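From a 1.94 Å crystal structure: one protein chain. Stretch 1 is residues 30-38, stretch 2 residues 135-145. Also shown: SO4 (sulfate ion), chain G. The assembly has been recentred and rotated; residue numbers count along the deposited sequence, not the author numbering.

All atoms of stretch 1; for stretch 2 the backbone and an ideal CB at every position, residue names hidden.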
# COMPACT_ATOMS: atom_id res chain seq x y z
N PRO A 30 -2.17 8.00 16.40
CA PRO A 30 -1.71 8.23 15.02
C PRO A 30 -2.35 7.21 14.08
O PRO A 30 -2.66 6.10 14.49
CB PRO A 30 -0.20 8.03 15.10
CG PRO A 30 0.02 7.11 16.32
CD PRO A 30 -1.10 7.51 17.29
N LEU A 31 -2.52 7.58 12.80
CA LEU A 31 -3.16 6.69 11.85
C LEU A 31 -2.42 6.80 10.54
O LEU A 31 -2.51 7.84 9.91
CB LEU A 31 -4.63 7.10 11.62
CG LEU A 31 -5.45 6.34 10.57
CD1 LEU A 31 -5.61 4.88 10.94
CD2 LEU A 31 -6.83 6.96 10.32
N SER A 32 -1.80 5.73 10.07
CA SER A 32 -0.96 5.83 8.86
C SER A 32 -1.57 5.15 7.64
O SER A 32 -2.41 4.25 7.74
CB SER A 32 0.43 5.23 9.12
OG SER A 32 1.19 6.04 10.00
N CYS A 33 -1.13 5.60 6.46
CA CYS A 33 -1.74 5.15 5.24
C CYS A 33 -0.63 4.91 4.22
O CYS A 33 0.18 5.79 4.01
CB CYS A 33 -2.72 6.21 4.74
SG CYS A 33 -3.56 5.78 3.24
N ILE A 34 -0.59 3.72 3.63
CA ILE A 34 0.41 3.42 2.57
C ILE A 34 -0.29 3.13 1.28
O ILE A 34 -1.16 2.26 1.24
CB ILE A 34 1.28 2.18 2.89
CG1 ILE A 34 1.97 2.31 4.25
CG2 ILE A 34 2.34 1.99 1.76
CD1 ILE A 34 2.51 0.92 4.83
N SER A 35 0.11 3.83 0.23
CA SER A 35 -0.39 3.58 -1.11
C SER A 35 0.67 2.88 -1.92
O SER A 35 1.81 3.33 -1.93
CB SER A 35 -0.77 4.89 -1.83
OG SER A 35 -1.82 5.53 -1.14
N ILE A 36 0.32 1.78 -2.55
CA ILE A 36 1.29 0.96 -3.27
C ILE A 36 0.82 0.76 -4.67
O ILE A 36 -0.36 0.55 -4.88
CB ILE A 36 1.50 -0.41 -2.57
CG1 ILE A 36 2.29 -0.21 -1.29
CG2 ILE A 36 2.27 -1.38 -3.50
CD1 ILE A 36 2.37 -1.46 -0.41
N ASP A 37 1.72 0.89 -5.64
CA ASP A 37 1.37 0.57 -7.01
C ASP A 37 2.47 -0.33 -7.57
O ASP A 37 3.65 -0.04 -7.46
CB ASP A 37 1.20 1.83 -7.85
CG ASP A 37 0.50 1.56 -9.18
OD1 ASP A 37 -0.72 1.23 -9.17
OD2 ASP A 37 1.12 1.75 -10.24
N ILE A 38 2.05 -1.44 -8.15
CA ILE A 38 2.97 -2.37 -8.77
C ILE A 38 3.49 -1.80 -10.09
O ILE A 38 2.69 -1.33 -10.93
CB ILE A 38 2.28 -3.71 -9.01
CG1 ILE A 38 1.83 -4.29 -7.65
CG2 ILE A 38 3.24 -4.66 -9.77
CD1 ILE A 38 0.94 -5.54 -7.78
N UNK A 135 -8.43 13.36 2.74
CA UNK A 135 -7.27 14.24 3.04
C UNK A 135 -5.99 13.43 3.21
O UNK A 135 -4.89 13.93 2.91
CB UNK A 135 -7.53 15.06 4.31
N UNK A 136 -6.11 12.24 3.78
CA UNK A 136 -4.94 11.37 4.00
C UNK A 136 -4.53 10.70 2.69
O UNK A 136 -3.35 10.73 2.31
CB UNK A 136 -5.24 10.31 5.06
N UNK A 137 -5.50 10.10 2.00
CA UNK A 137 -5.24 9.43 0.73
C UNK A 137 -4.58 10.37 -0.28
O UNK A 137 -3.67 9.96 -1.03
CB UNK A 137 -6.54 8.87 0.15
N UNK A 138 -5.03 11.62 -0.32
CA UNK A 138 -4.43 12.61 -1.21
C UNK A 138 -2.92 12.73 -0.98
O UNK A 138 -2.12 12.83 -1.93
CB UNK A 138 -5.10 13.97 -1.01
N UNK A 139 -2.51 12.69 0.29
CA UNK A 139 -1.09 12.83 0.61
C UNK A 139 -0.31 11.53 0.31
O UNK A 139 0.80 11.60 -0.21
CB UNK A 139 -0.92 13.22 2.08
N UNK A 140 -0.87 10.37 0.63
CA UNK A 140 -0.13 9.14 0.31
C UNK A 140 -0.10 8.94 -1.20
O UNK A 140 0.89 8.48 -1.73
CB UNK A 140 -0.76 7.93 1.00
N UNK A 141 -1.19 9.30 -1.88
CA UNK A 141 -1.24 9.17 -3.33
C UNK A 141 -0.20 10.09 -3.95
O UNK A 141 0.49 9.71 -4.93
CB UNK A 141 -2.64 9.49 -3.86
N UNK A 142 -0.05 11.30 -3.42
CA UNK A 142 0.91 12.24 -4.00
C UNK A 142 2.36 11.83 -3.77
O UNK A 142 3.23 11.98 -4.64
CB UNK A 142 0.68 13.64 -3.42
N UNK A 143 2.61 11.26 -2.60
CA UNK A 143 3.91 10.71 -2.25
C UNK A 143 4.21 9.52 -3.12
O UNK A 143 5.35 9.29 -3.48
CB UNK A 143 3.96 10.32 -0.77
N UNK A 144 3.19 8.72 -3.45
CA UNK A 144 3.39 7.61 -4.37
C UNK A 144 3.85 8.11 -5.74
O UNK A 144 4.87 7.66 -6.29
CB UNK A 144 2.10 6.80 -4.51
N UNK A 145 3.15 9.10 -6.28
CA UNK A 145 3.52 9.62 -7.59
C UNK A 145 4.84 10.38 -7.54
O UNK A 145 5.58 10.43 -8.55
CB UNK A 145 2.41 10.53 -8.13
S SO4 G . 0.12 20.48 -1.44
O1 SO4 G . 0.03 19.03 -1.57
O2 SO4 G . 1.52 20.87 -1.57
O3 SO4 G . -0.65 21.12 -2.50
O4 SO4 G . -0.39 20.86 -0.13

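Stretch 2 is helical throughout and lies across strand 31-38 at 42°. Alternate strand residues Cys33, Ser35 and Asp37 point toward it, so the helix meets a narrow surface: apolar at one end, polar in the middle, acidic at the other.

Position 135 has nothing of stretch 1 within reach, so almost any helix-compatible residue would do; it is Asp135.

Position 136 points toward the strand, its ideal CB 4.8 Å from Cys33 CB, with Leu31 nearby. A branched or long apolar side chain suits this greasy corner. Ile136 fills it: CG2 packs 3.5 Å from Cys33 CB, while CD1 reaches to 4.2 Å from Leu31 CD2.

Position 137 points sideways, its ideal CB 5.3 Å from Cys33 SG. A small residue would leave stretch 1 largely untouched, whereas a long or aromatic one could lean back over it. In Tyr137 the ring does so, bringing CE1 to 3.9 Å from Ser35 OG.

Positions 138 and 139 are out of reach of the strand, but the sulfate lies beyond 138 and 142, so long donors are plausible at both of these. Arg138 NH2 donates to sulfate O1 at 2.8 Å. Position 139 is Arg139, which bonds elsewhere in the structure.

Position 140 marks the tightest approach of the backbones, the CA of residue 140 lying 5.7 Å from Ser35 CA. The ideal CB is already 3.4 Å from Ser35 OG, which favours a small residue; Gly, Ala or Ser would be reasonable, and a hydroxyl could also answer that of Ser35. Ser140 does this with chi1 in p, forming a 2.7 Å hydrogen bond between its OG and Ser35 OG.

Position 141 points away; polar residues are acceptable, and it is Asp141.

Position 142 carries Gln142, whose NE2 donates to sulfate O1 at 3.0 Å. Position 143 points toward the strand but finds no atom of it within 5.5 Å of the ideal CB, so stretch 1 sets little limit on size; it is Ala143.

Position 144 points toward the strand, its ideal CB 4.3 Å from Ser35 O, with room to extend along the backbone toward Asp37. Leu, Ile or Met would suit. Leu144 places CD2 3.9 Å from Ser35 CB.

Position 145 starts sideways, yet a long polar side chain could approach the acid of Asp37. Tyr145 does so through water: its OH lies 2.8 Å from the water O, which donates a weak 3.1 Å hydrogen bond to Asp37 OD1.

Stretch 2 135-145: DIYRRSDQALY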
# COMPACT_ATOMS: atom_id res chain seq x y z
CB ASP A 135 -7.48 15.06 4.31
CG ASP A 135 -8.53 16.17 4.14
OD1 ASP A 135 -8.48 16.86 3.09
OD2 ASP A 135 -9.38 16.32 5.06
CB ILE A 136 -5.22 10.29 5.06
CG1 ILE A 136 -5.62 10.95 6.39
CG2 ILE A 136 -3.97 9.40 5.32
CD1 ILE A 136 -5.91 9.93 7.57
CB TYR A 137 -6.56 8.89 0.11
CG TYR A 137 -6.28 8.27 -1.26
CD1 TYR A 137 -5.67 7.02 -1.35
CD2 TYR A 137 -6.50 8.98 -2.44
CE1 TYR A 137 -5.35 6.45 -2.60
CE2 TYR A 137 -6.17 8.42 -3.69
CZ TYR A 137 -5.60 7.15 -3.76
OH TYR A 137 -5.25 6.54 -4.97
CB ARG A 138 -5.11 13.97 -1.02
CG ARG A 138 -4.41 15.06 -1.71
CD ARG A 138 -5.06 16.38 -1.44
NE ARG A 138 -4.33 17.42 -2.15
CZ ARG A 138 -3.31 18.07 -1.62
NH1 ARG A 138 -2.94 17.80 -0.36
NH2 ARG A 138 -2.68 19.00 -2.33
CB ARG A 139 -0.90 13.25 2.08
CG ARG A 139 -1.34 14.69 2.39
CD ARG A 139 -0.93 15.09 3.76
NE ARG A 139 -1.55 14.20 4.74
CZ ARG A 139 -2.65 14.52 5.43
NH1 ARG A 139 -3.21 15.71 5.27
NH2 ARG A 139 -3.15 13.66 6.32
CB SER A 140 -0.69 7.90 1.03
OG SER A 140 -2.00 7.55 0.62
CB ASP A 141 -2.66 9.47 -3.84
CG ASP A 141 -2.87 9.12 -5.33
OD1 ASP A 141 -2.24 8.15 -5.82
OD2 ASP A 141 -3.66 9.82 -6.02
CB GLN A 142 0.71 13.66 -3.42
CG GLN A 142 1.48 14.71 -4.18
CD GLN A 142 1.52 16.04 -3.48
OE1 GLN A 142 2.55 16.41 -2.89
NE2 GLN A 142 0.41 16.78 -3.49
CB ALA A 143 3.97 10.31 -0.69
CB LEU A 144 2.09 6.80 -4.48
CG LEU A 144 1.95 5.77 -5.61
CD1 LEU A 144 3.02 4.63 -5.53
CD2 LEU A 144 0.57 5.11 -5.53
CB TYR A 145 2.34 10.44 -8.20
CG TYR A 145 1.35 9.44 -8.80
CD1 TYR A 145 0.51 8.69 -7.98
CD2 TYR A 145 1.34 9.16 -10.18
CE1 TYR A 145 -0.33 7.72 -8.48
CE2 TYR A 145 0.48 8.19 -10.72
CZ TYR A 145 -0.35 7.47 -9.85
OH TYR A 145 -1.23 6.49 -10.33
O HOH W 1 -1.64 4.18 -8.80
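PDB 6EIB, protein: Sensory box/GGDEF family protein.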